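Long-range contacts in RTX toxin RtxA (Vibrio vulnificus MO6-24/O, PDB 6IMP), which probably acts as a hydrolase, being the alpha/beta hydrolase-fold effector domain of a secreted multifunctional toxin that contributes to bacterial virulence: residues A76-T80 / R136-D142; R48-T54 / S111-Q115; E282-Y286 / G296-D300; H175-M179 / H288-N292. All coordinates share one frame. Numbering follows the deposited sequence.

Contact 1: residues A76-T80 / R136-D142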
loop_
_atom_site.group_PDB
_atom_site.type_symbol
_atom_site.label_atom_id
_atom_site.label_comp_id
_atom_site.label_asym_id
_atom_site.label_seq_id
_atom_site.Cartn_x
_atom_site.Cartn_y
_atom_site.Cartn_z
ATOM N N ALA A 76 15.075 -1.190 9.109
ATOM C CA ALA A 76 16.118 -2.015 8.459
ATOM C C ALA A 76 17.031 -1.196 7.550
ATOM O O ALA A 76 17.956 -1.734 6.958
ATOM C CB ALA A 76 15.487 -3.155 7.666
ATOM N N GLY A 77 16.783 0.100 7.436
ATOM C CA GLY A 77 17.441 0.903 6.397
ATOM C C GLY A 77 16.606 2.107 6.009
ATOM O O GLY A 77 15.732 2.532 6.767
ATOM N N ARG A 78 16.870 2.667 4.830
ATOM C CA ARG A 78 16.153 3.870 4.403
ATOM C C ARG A 78 15.014 3.602 3.413
ATOM O O ARG A 78 15.013 2.604 2.683
ATOM C CB ARG A 78 17.114 4.960 3.921
ATOM C CG ARG A 78 17.857 4.687 2.633
ATOM C CD ARG A 78 19.083 5.585 2.531
ATOM N NE ARG A 78 19.797 5.382 1.276
ATOM C CZ ARG A 78 20.587 4.341 1.013
ATOM N NH1 ARG A 78 21.201 4.257 -0.161
ATOM N NH2 ARG A 78 20.786 3.395 1.920
ATOM N N LEU A 79 14.002 4.462 3.498
ATOM C CA LEU A 79 12.741 4.299 2.778
ATOM C C LEU A 79 12.506 5.523 1.905
ATOM O O LEU A 79 12.253 6.623 2.408
ATOM C CB LEU A 79 11.572 4.154 3.756
ATOM C CG LEU A 79 11.574 2.953 4.701
ATOM C CD1 LEU A 79 10.498 3.109 5.773
ATOM C CD2 LEU A 79 11.376 1.656 3.929
ATOM N N THR A 80 12.559 5.327 0.596
ATOM C CA THR A 80 12.678 6.445 -0.322
ATOM C C THR A 80 11.424 6.639 -1.160
ATOM O O THR A 80 10.825 5.676 -1.639
ATOM C CB THR A 80 13.854 6.224 -1.258
ATOM O OG1 THR A 80 13.642 5.018 -1.993
ATOM C CG2 THR A 80 15.130 6.114 -0.462
ATOM N N ARG A 136 10.472 -1.417 2.148
ATOM C CA ARG A 136 11.791 -2.033 1.987
ATOM C C ARG A 136 11.844 -2.961 0.766
ATOM O O ARG A 136 10.950 -3.781 0.561
ATOM C CB ARG A 136 12.182 -2.827 3.223
ATOM C CG ARG A 136 11.379 -4.094 3.419
ATOM C CD ARG A 136 11.743 -4.742 4.726
ATOM N NE ARG A 136 11.299 -3.948 5.862
ATOM C CZ ARG A 136 11.617 -4.214 7.121
ATOM N NH1 ARG A 136 11.170 -3.433 8.094
ATOM N NH2 ARG A 136 12.351 -5.286 7.414
ATOM N N GLY A 137 12.894 -2.812 -0.036
ATOM C CA GLY A 137 13.157 -3.713 -1.164
ATOM C C GLY A 137 12.524 -3.248 -2.459
ATOM O O GLY A 137 12.704 -3.875 -3.510
ATOM N N TYR A 138 11.810 -2.126 -2.380
ATOM C CA TYR A 138 11.056 -1.589 -3.490
ATOM C C TYR A 138 11.592 -0.217 -3.813
ATOM O O TYR A 138 11.952 0.547 -2.912
ATOM C CB TYR A 138 9.588 -1.481 -3.113
ATOM C CG TYR A 138 8.841 -2.783 -3.234
ATOM C CD1 TYR A 138 8.373 -3.216 -4.467
ATOM C CD2 TYR A 138 8.587 -3.575 -2.119
ATOM C CE1 TYR A 138 7.657 -4.392 -4.588
ATOM C CE2 TYR A 138 7.874 -4.759 -2.230
ATOM C CZ TYR A 138 7.412 -5.166 -3.468
ATOM O OH TYR A 138 6.715 -6.356 -3.600
ATOM N N GLY A 139 11.603 0.101 -5.107
ATOM C CA GLY A 139 12.204 1.334 -5.624
ATOM C C GLY A 139 13.635 1.527 -5.160
ATOM O O GLY A 139 14.518 0.737 -5.498
ATOM N N GLU A 140 13.858 2.577 -4.373
ATOM C CA GLU A 140 15.198 2.927 -3.887
ATOM C C GLU A 140 15.336 2.703 -2.367
ATOM O O GLU A 140 16.312 3.130 -1.758
ATOM C CB GLU A 140 15.531 4.388 -4.255
ATOM C CG GLU A 140 16.342 4.564 -5.537
ATOM C CD GLU A 140 16.880 5.990 -5.707
ATOM O OE1 GLU A 140 16.151 6.956 -5.386
ATOM O OE2 GLU A 140 18.037 6.147 -6.164
ATOM N N SER A 141 14.370 2.019 -1.763
ATOM C CA SER A 141 14.398 1.782 -0.322
ATOM C C SER A 141 15.296 0.600 -0.025
ATOM O O SER A 141 15.377 -0.333 -0.825
ATOM C CB SER A 141 12.984 1.529 0.210
ATOM O OG SER A 141 12.172 2.689 0.061
ATOM N N ASP A 142 15.968 0.636 1.122
ATOM C CA ASP A 142 16.913 -0.423 1.480
ATOM C C ASP A 142 16.198 -1.647 1.972
ATOM O O ASP A 142 15.153 -1.549 2.607
ATOM C CB ASP A 142 17.849 0.014 2.592
ATOM C CG ASP A 142 18.863 1.013 2.136
ATOM O OD1 ASP A 142 19.551 0.763 1.115
ATOM O OD2 ASP A 142 18.989 2.044 2.827
#
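Strand residues 78-80 run beside an irregular loop whose type II' turn, Tyr138 to Ser141, closes with Ser141 N to Tyr138 O at 3.1 Å. Leu79 and Ser141 approach to 4.3 Å between CA atoms, and Asp142 N donates to Arg78 O at 2.7 Å. Asp142 returns a bond through its side chain: Arg78 N reaches Asp142 OD2 at 3.0 Å, and the Arg78 guanidinium forms a salt bridge to that oxygen, although OD2 is crowded in the model and less surely placed. Gly77, at phi 153°, has a backbone that calls for glycine, and a CB here would run into Asp142 CB. Two residues along the strand from Arg78, Thr80 N donates to Ser141 OG at 2.7 Å. Ala76 CB lies over one face of the Arg136 guanidinium, 3.8 Å from NH2, while Arg136 NE pairs with Asp153. The contact thus joins strand 78-84 to the loop leading from strand 129-133 to helix 147-164, with Leu79 packed on that helix and Arg78 and Thr80 touching Thr71 of strand 67-73.

Contact 2: residues R48-T54 / S111-Q115; sequences RKIGEIT and SAEEQ
Three side-chain hydrogen bonds join the segments. Glu114 OE2 accepts two of them, from Gly51 N at 2.7 Å and from Thr54 OG1 at 2.8 Å; Ser111 OG donates the third to Lys49 O at 2.6 Å. Two helix N-termini meet here: Gly51 is the N-cap of helix 52-63 and Ser111 that of helix 112-124, which follows strand 101-105 in the alpha/beta hydrolase fold. Ser111 (phi/psi -58/153°, chi1 p) also accepts a weak capping bond from Glu114 N to its OG at 3.5 Å, and Gln115 N bonds Ser111 O at 3.2 Å in the first helical turn.

Arg48 ends the preceding helix; Lys49 (-58/136°) and Ile50 (-128/110°) are extended, Gly51 (-59/159°) leads into the next helix, and residues 52-54 are helical. In register, Arg48 CA lies 5.3 Å from Ser111 CA and Ile50 CA 6.4 Å from Glu113 CA. Glu114, m at chi1 and chi2, curls its carboxylate to the start of helix 52-63. Arg48 points away, its guanidinium bonded to Ser141 O and Gly139 O.

Packing completes the contact. Ile50 (mt) sets CG1 3.7 Å from Ser111 OG and CD1 3.4 Å from OE1 of Glu113, an oxygen that accepts a hydrogen bond from Asn134. Thr54, with chi1 m, places CG2 3.8 Å from Glu113 O.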
loop_
_atom_site.group_PDB
_atom_site.type_symbol
_atom_site.label_atom_id
_atom_site.label_comp_id
_atom_site.label_asym_id
_atom_site.label_seq_id
_atom_site.Cartn_x
_atom_site.Cartn_y
_atom_site.Cartn_z
ATOM N N ARG A 48 12.467 -2.406 -8.135
ATOM C CA ARG A 48 13.230 -1.182 -7.956
ATOM C C ARG A 48 13.129 -0.232 -9.152
ATOM O O ARG A 48 13.343 0.973 -8.999
ATOM C CB ARG A 48 14.692 -1.511 -7.638
ATOM C CG ARG A 48 14.878 -2.201 -6.285
ATOM C CD ARG A 48 16.294 -2.018 -5.763
ATOM N NE ARG A 48 16.517 -2.535 -4.406
ATOM C CZ ARG A 48 16.158 -1.919 -3.277
ATOM N NH1 ARG A 48 15.471 -0.776 -3.305
ATOM N NH2 ARG A 48 16.464 -2.460 -2.105
ATOM N N LYS A 49 12.761 -0.769 -10.316
ATOM C CA LYS A 49 12.749 -0.004 -11.568
ATOM C C LYS A 49 11.851 1.229 -11.505
ATOM O O LYS A 49 10.730 1.177 -10.990
ATOM C CB LYS A 49 12.301 -0.887 -12.725
ATOM C CG LYS A 49 12.234 -0.179 -14.068
ATOM C CD LYS A 49 12.175 -1.189 -15.212
ATOM C CE LYS A 49 12.402 -0.544 -16.570
ATOM N NZ LYS A 49 13.778 0.016 -16.709
ATOM N N ILE A 50 12.376 2.336 -12.027
ATOM C CA ILE A 50 11.605 3.564 -12.210
ATOM C C ILE A 50 11.764 4.035 -13.659
ATOM O O ILE A 50 12.842 4.474 -14.066
ATOM C CB ILE A 50 12.039 4.670 -11.223
ATOM C CG1 ILE A 50 11.735 4.234 -9.787
ATOM C CG2 ILE A 50 11.301 5.971 -11.510
ATOM C CD1 ILE A 50 12.407 5.082 -8.721
ATOM N N GLY A 51 10.681 3.927 -14.423
ATOM C CA GLY A 51 10.687 4.211 -15.857
ATOM C C GLY A 51 11.117 5.630 -16.178
ATOM O O GLY A 51 11.045 6.530 -15.331
ATOM N N GLU A 52 11.568 5.829 -17.409
ATOM C CA GLU A 52 12.150 7.104 -17.802
ATOM C C GLU A 52 11.116 8.232 -17.767
ATOM O O GLU A 52 11.375 9.311 -17.233
ATOM C CB GLU A 52 12.780 7.007 -19.188
ATOM C CG GLU A 52 13.873 8.040 -19.415
ATOM C CD GLU A 52 14.871 7.603 -20.461
ATOM O OE1 GLU A 52 15.926 7.049 -20.080
ATOM O OE2 GLU A 52 14.589 7.795 -21.662
ATOM N N ILE A 53 9.941 7.963 -18.322
ATOM C CA ILE A 53 8.854 8.936 -18.325
ATOM C C ILE A 53 8.428 9.257 -16.898
ATOM O O ILE A 53 8.262 10.420 -16.533
ATOM C CB ILE A 53 7.641 8.411 -19.116
ATOM C CG1 ILE A 53 8.018 8.208 -20.593
ATOM C CG2 ILE A 53 6.451 9.366 -18.994
ATOM C CD1 ILE A 53 7.295 7.058 -21.258
ATOM N N THR A 54 8.266 8.212 -16.097
ATOM C CA THR A 54 7.847 8.362 -14.708
ATOM C C THR A 54 8.796 9.290 -13.969
ATOM O O THR A 54 8.362 10.157 -13.210
ATOM C CB THR A 54 7.802 7.003 -13.981
ATOM O OG1 THR A 54 7.150 6.035 -14.815
ATOM C CG2 THR A 54 7.045 7.121 -12.657
ATOM N N SER A 111 7.943 -0.564 -8.446
ATOM C CA SER A 111 8.223 0.583 -7.559
ATOM C C SER A 111 6.976 1.360 -7.257
ATOM O O SER A 111 6.051 1.398 -8.061
ATOM C CB SER A 111 9.232 1.545 -8.199
ATOM O OG SER A 111 8.790 1.979 -9.479
ATOM N N ALA A 112 6.969 2.020 -6.111
ATOM C CA ALA A 112 5.867 2.917 -5.744
ATOM C C ALA A 112 5.731 4.064 -6.752
ATOM O O ALA A 112 4.621 4.531 -7.047
ATOM C CB ALA A 112 6.089 3.470 -4.348
ATOM N N GLU A 113 6.871 4.506 -7.278
ATOM C CA GLU A 113 6.911 5.574 -8.277
ATOM C C GLU A 113 5.914 5.268 -9.394
ATOM O O GLU A 113 4.978 6.025 -9.633
ATOM C CB GLU A 113 8.331 5.719 -8.846
ATOM C CG GLU A 113 9.273 6.573 -7.994
ATOM C CD GLU A 113 9.596 5.963 -6.638
ATOM O OE1 GLU A 113 9.818 4.730 -6.572
ATOM O OE2 GLU A 113 9.630 6.722 -5.638
ATOM N N GLU A 114 6.088 4.106 -10.001
ATOM C CA GLU A 114 5.214 3.644 -11.062
ATOM C C GLU A 114 3.779 3.554 -10.578
ATOM O O GLU A 114 2.872 4.042 -11.233
ATOM C CB GLU A 114 5.657 2.265 -11.554
ATOM C CG GLU A 114 7.049 2.217 -12.161
ATOM C CD GLU A 114 7.182 3.090 -13.392
ATOM O OE1 GLU A 114 6.305 3.030 -14.279
ATOM O OE2 GLU A 114 8.168 3.851 -13.470
ATOM N N GLN A 115 3.579 2.932 -9.422
ATOM C CA GLN A 115 2.234 2.626 -8.951
ATOM C C GLN A 115 1.471 3.884 -8.556
ATOM O O GLN A 115 0.262 3.938 -8.692
ATOM C CB GLN A 115 2.280 1.628 -7.782
ATOM C CG GLN A 115 2.739 0.222 -8.186
ATOM C CD GLN A 115 2.682 -0.790 -7.050
ATOM O OE1 GLN A 115 1.707 -0.843 -6.308
ATOM N NE2 GLN A 115 3.720 -1.624 -6.937
#

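Contact 3: residues E282-Y286 / G296-D300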
loop_
_atom_site.group_PDB
_atom_site.type_symbol
_atom_site.label_atom_id
_atom_site.label_comp_id
_atom_site.label_asym_id
_atom_site.label_seq_id
_atom_site.Cartn_x
_atom_site.Cartn_y
_atom_site.Cartn_z
ATOM N N GLU A 282 -18.163 -0.643 -3.648
ATOM C CA GLU A 282 -18.796 -1.527 -4.613
ATOM C C GLU A 282 -17.756 -2.244 -5.462
ATOM O O GLU A 282 -16.583 -1.868 -5.472
ATOM C CB GLU A 282 -19.733 -0.724 -5.522
ATOM C CG GLU A 282 -19.016 0.184 -6.526
ATOM C CD GLU A 282 -19.919 1.259 -7.124
ATOM O OE1 GLU A 282 -19.459 1.985 -8.031
ATOM O OE2 GLU A 282 -21.084 1.389 -6.687
ATOM N N GLN A 283 -18.204 -3.255 -6.203
ATOM C CA GLN A 283 -17.422 -3.771 -7.318
ATOM C C GLN A 283 -17.435 -2.821 -8.511
ATOM O O GLN A 283 -18.425 -2.151 -8.796
ATOM C CB GLN A 283 -17.886 -5.158 -7.751
ATOM C CG GLN A 283 -16.875 -5.865 -8.643
ATOM C CD GLN A 283 -17.219 -7.305 -8.895
ATOM O OE1 GLN A 283 -18.378 -7.711 -8.796
ATOM N NE2 GLN A 283 -16.218 -8.088 -9.258
ATOM N N THR A 284 -16.324 -2.841 -9.229
ATOM C CA THR A 284 -15.960 -1.852 -10.229
ATOM C C THR A 284 -15.939 -2.582 -11.579
ATOM O O THR A 284 -15.821 -3.803 -11.609
ATOM C CB THR A 284 -14.555 -1.309 -9.862
ATOM O OG1 THR A 284 -14.678 -0.234 -8.926
ATOM C CG2 THR A 284 -13.836 -0.830 -10.999
ATOM N N PHE A 285 -16.046 -1.855 -12.691
ATOM C CA PHE A 285 -15.869 -2.500 -14.026
ATOM C C PHE A 285 -14.449 -2.421 -14.648
ATOM O O PHE A 285 -14.256 -2.623 -15.864
ATOM C CB PHE A 285 -16.978 -2.108 -15.016
ATOM C CG PHE A 285 -17.214 -0.638 -15.140
ATOM C CD1 PHE A 285 -16.461 0.127 -16.016
ATOM C CD2 PHE A 285 -18.260 -0.041 -14.456
ATOM C CE1 PHE A 285 -16.719 1.480 -16.169
ATOM C CE2 PHE A 285 -18.525 1.306 -14.603
ATOM C CZ PHE A 285 -17.754 2.071 -15.456
ATOM N N TYR A 286 -13.460 -2.281 -13.765
ATOM C CA TYR A 286 -12.080 -1.968 -14.117
ATOM C C TYR A 286 -11.202 -3.154 -13.759
ATOM O O TYR A 286 -11.440 -3.829 -12.754
ATOM C CB TYR A 286 -11.597 -0.736 -13.359
ATOM C CG TYR A 286 -12.273 0.545 -13.796
ATOM C CD1 TYR A 286 -12.207 0.963 -15.114
ATOM C CD2 TYR A 286 -12.948 1.358 -12.886
ATOM C CE1 TYR A 286 -12.810 2.144 -15.521
ATOM C CE2 TYR A 286 -13.556 2.537 -13.283
ATOM C CZ TYR A 286 -13.482 2.932 -14.599
ATOM O OH TYR A 286 -14.083 4.107 -14.999
ATOM N N GLY A 296 -10.078 8.183 -11.714
ATOM C CA GLY A 296 -10.951 9.144 -12.403
ATOM C C GLY A 296 -12.398 9.065 -11.927
ATOM O O GLY A 296 -12.973 10.058 -11.443
ATOM N N GLN A 297 -12.973 7.866 -12.024
ATOM C CA GLN A 297 -14.375 7.660 -11.708
ATOM C C GLN A 297 -14.644 7.835 -10.223
ATOM O O GLN A 297 -15.625 8.463 -9.836
ATOM C CB GLN A 297 -14.826 6.273 -12.140
ATOM C CG GLN A 297 -16.333 6.105 -12.084
ATOM C CD GLN A 297 -16.767 4.662 -12.208
ATOM O OE1 GLN A 297 -16.396 3.964 -13.154
ATOM N NE2 GLN A 297 -17.574 4.209 -11.261
ATOM N N TYR A 298 -13.775 7.273 -9.389
ATOM C CA TYR A 298 -14.058 7.166 -7.959
ATOM C C TYR A 298 -13.400 8.259 -7.092
ATOM O O TYR A 298 -13.826 8.478 -5.954
ATOM C CB TYR A 298 -13.690 5.769 -7.458
ATOM C CG TYR A 298 -14.610 4.682 -7.972
ATOM C CD1 TYR A 298 -15.797 4.374 -7.313
ATOM C CD2 TYR A 298 -14.287 3.951 -9.113
ATOM C CE1 TYR A 298 -16.637 3.367 -7.776
ATOM C CE2 TYR A 298 -15.115 2.942 -9.582
ATOM C CZ TYR A 298 -16.287 2.652 -8.912
ATOM O OH TYR A 298 -17.101 1.656 -9.399
ATOM N N ALA A 299 -12.422 8.983 -7.635
ATOM C CA ALA A 299 -11.690 10.000 -6.849
ATOM C C ALA A 299 -12.594 10.833 -5.927
ATOM O O ALA A 299 -12.208 11.150 -4.794
ATOM C CB ALA A 299 -10.894 10.926 -7.761
ATOM N N ASP A 300 -13.781 11.192 -6.425
ATOM C CA ASP A 300 -14.712 12.045 -5.679
ATOM C C ASP A 300 -15.342 11.298 -4.506
ATOM O O ASP A 300 -15.354 11.808 -3.380
ATOM C CB ASP A 300 -15.792 12.638 -6.607
ATOM C CG ASP A 300 -15.330 13.931 -7.316
ATOM O OD1 ASP A 300 -14.432 14.627 -6.793
ATOM O OD2 ASP A 300 -15.891 14.269 -8.380
#
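The hydroxyl of Tyr298 is the polar centre of this contact, reaching from helix 291-302 across to residues 282-286. Tyr298 OH donates to Glu282 OE1 at 2.7 Å and accepts a weak bond from Thr284 OG1 at 3.1 Å, so it serves once as donor and once as acceptor. Glu282 can reach it because its CA-to-CB bond points toward the helix and its chain is extended beyond a p chi1. Gln297 NE2 also lies 3.2 Å from Tyr298 OH, but at an angle too poor for a hydrogen bond. At the other end of the Gln297 amide, OE1 is 3.0 Å from Tyr286 OH and 3.3 Å from Phe285 CZ. In the alpha/beta hydrolase fold this is the C-terminal strand-loop-helix unit at the sheet edge: the short, weakly bonded strand 282-283 leads through a loop to helix 291-302, which packs back against it. Tyr286 CE2 and Tyr298 CE2 meet edge to edge at 4.0 Å, and Tyr298 also touches Leu255 of strand 252-256. The CA-to-CB bond of Gln283 points away from the helix, and its NE2 donates to Asp257 O, while Tyr286 pairs through its backbone with Asn258.

Contact 4: residues H175-M179 / H288-N292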
loop_
_atom_site.group_PDB
_atom_site.type_symbol
_atom_site.label_atom_id
_atom_site.label_comp_id
_atom_site.label_asym_id
_atom_site.label_seq_id
_atom_site.Cartn_x
_atom_site.Cartn_y
_atom_site.Cartn_z
ATOM N N HIS A 175 -4.628 4.901 1.685
ATOM C CA HIS A 175 -4.924 4.315 0.394
ATOM C C HIS A 175 -4.053 3.088 0.265
ATOM O O HIS A 175 -2.856 3.188 -0.002
ATOM C CB HIS A 175 -4.617 5.311 -0.732
ATOM C CG HIS A 175 -5.071 4.858 -2.089
ATOM N ND1 HIS A 175 -5.340 5.739 -3.112
ATOM C CD2 HIS A 175 -5.311 3.622 -2.586
ATOM C CE1 HIS A 175 -5.724 5.070 -4.180
ATOM N NE2 HIS A 175 -5.712 3.783 -3.890
ATOM N N GLY A 176 -4.651 1.933 0.499
ATOM C CA GLY A 176 -3.942 0.657 0.383
ATOM C C GLY A 176 -4.307 -0.052 -0.902
ATOM O O GLY A 176 -5.383 -0.651 -1.000
ATOM N N TYR A 177 -3.435 0.047 -1.899
ATOM C CA TYR A 177 -3.649 -0.629 -3.180
ATOM C C TYR A 177 -3.156 -2.048 -2.931
ATOM O O TYR A 177 -2.165 -2.249 -2.233
ATOM C CB TYR A 177 -3.020 0.188 -4.327
ATOM C CG TYR A 177 -2.911 -0.525 -5.677
ATOM C CD1 TYR A 177 -4.048 -0.954 -6.369
ATOM C CD2 TYR A 177 -1.687 -0.667 -6.301
ATOM C CE1 TYR A 177 -3.942 -1.599 -7.587
ATOM C CE2 TYR A 177 -1.580 -1.295 -7.527
ATOM C CZ TYR A 177 -2.711 -1.760 -8.160
ATOM O OH TYR A 177 -2.596 -2.370 -9.382
ATOM N N SER A 178 -3.881 -3.031 -3.469
ATOM C CA SER A 178 -3.385 -4.379 -3.783
ATOM C C SER A 178 -2.776 -5.005 -2.511
ATOM O O SER A 178 -3.444 -5.004 -1.477
ATOM C CB SER A 178 -2.399 -4.308 -4.953
ATOM O OG SER A 178 -2.253 -5.573 -5.559
ATOM N N MET A 179 -1.532 -5.500 -2.559
ATOM C CA MET A 179 -0.817 -5.938 -1.328
ATOM C C MET A 179 -0.780 -4.843 -0.267
ATOM O O MET A 179 -0.761 -5.132 0.915
ATOM C CB MET A 179 0.616 -6.370 -1.644
ATOM C CG MET A 179 1.490 -6.727 -0.435
ATOM S SD MET A 179 3.065 -7.490 -0.940
ATOM C CE MET A 179 4.103 -6.039 -0.985
ATOM N N HIS A 288 -7.472 -4.946 -12.689
ATOM C CA HIS A 288 -6.662 -4.734 -11.478
ATOM C C HIS A 288 -5.653 -3.576 -11.577
ATOM O O HIS A 288 -5.445 -2.856 -10.602
ATOM C CB HIS A 288 -5.939 -6.021 -11.090
ATOM C CG HIS A 288 -5.210 -5.932 -9.783
ATOM N ND1 HIS A 288 -5.839 -6.086 -8.564
ATOM C CD2 HIS A 288 -3.906 -5.695 -9.508
ATOM C CE1 HIS A 288 -4.948 -5.961 -7.597
ATOM N NE2 HIS A 288 -3.769 -5.722 -8.143
ATOM N N GLU A 289 -5.047 -3.399 -12.747
ATOM C CA GLU A 289 -3.968 -2.421 -12.925
ATOM C C GLU A 289 -4.441 -1.075 -13.495
ATOM O O GLU A 289 -3.628 -0.165 -13.697
ATOM C CB GLU A 289 -2.872 -2.996 -13.833
ATOM C CG GLU A 289 -2.285 -4.301 -13.336
ATOM C CD GLU A 289 -1.053 -4.721 -14.110
ATOM O OE1 GLU A 289 0.026 -4.131 -13.877
ATOM O OE2 GLU A 289 -1.160 -5.662 -14.931
ATOM N N ALA A 290 -5.741 -0.937 -13.735
ATOM C CA ALA A 290 -6.264 0.266 -14.393
ATOM C C ALA A 290 -6.481 1.403 -13.389
ATOM O O ALA A 290 -7.610 1.813 -13.134
ATOM C CB ALA A 290 -7.555 -0.052 -15.131
ATOM N N SER A 291 -5.384 1.923 -12.851
ATOM C CA SER A 291 -5.443 2.822 -11.696
ATOM C C SER A 291 -6.029 4.177 -12.084
ATOM O O SER A 291 -6.890 4.727 -11.386
ATOM C CB SER A 291 -4.046 3.015 -11.089
ATOM O OG SER A 291 -3.642 1.874 -10.352
ATOM N N ASN A 292 -5.550 4.708 -13.205
ATOM C CA ASN A 292 -5.970 6.011 -13.656
ATOM C C ASN A 292 -7.455 6.011 -13.973
ATOM O O ASN A 292 -8.214 6.826 -13.431
ATOM C CB ASN A 292 -5.186 6.421 -14.888
ATOM C CG ASN A 292 -5.544 7.804 -15.354
ATOM O OD1 ASN A 292 -5.811 8.695 -14.541
ATOM N ND2 ASN A 292 -5.596 7.987 -16.664
#
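A probable nucleophile elbow, the sharp turn of the GxSxG pattern, here meets a histidine from the loop before the last helix. Ser178 OG and His288 NE2 lie 3.0 Å apart in a hydrogen bond that either could donate, with the serine at the edge of the imidazole. Ser178 has the strained backbone (phi/psi 55/-127°) expected of this elbow, between strand 172-177 and helix 180-192. Such a pair is what the alpha/beta hydrolase fold uses as nucleophile and base of its catalytic triad, consistent with these two residues filling those roles; Asp257 and Glu259 also touch His288. Beside the pair, Tyr177 reaches the loop, its OH 3.1 Å from His288 O; that carbonyl takes a weak bond from Arg205. The Tyr177 and His288 rings are near parallel (29°) but slid apart, with centroids 5.4 Å from each other and little overlap. Ser291 OG, bonded to Arg205, lies 4.3 Å from Tyr177 CZ.

In the fold
From the N terminus, residues 48-54 open contact 2, which closes at 111-115, just after strand 101-105. Contact 1 opens between these segments, at 76-80, and closes beyond them at 136-142, so the two cross; they also touch where Arg48 NH1 meets Ser141 O and Gly139 O. Together they tie the N-terminal helices and the antiparallel edge of the sheet to the start of helix 112-124 and the loop after strand 129-133. Contact 4 then spans more than a hundred residues, from strand 172-177 to the start of helix 291-302. The short loop of contact 3 crosses it on that helix, at the opposite sheet edge. Gln115 against Tyr177 links contacts 2 and 4, and Tyr138 against Met179 links contacts 1 and 4.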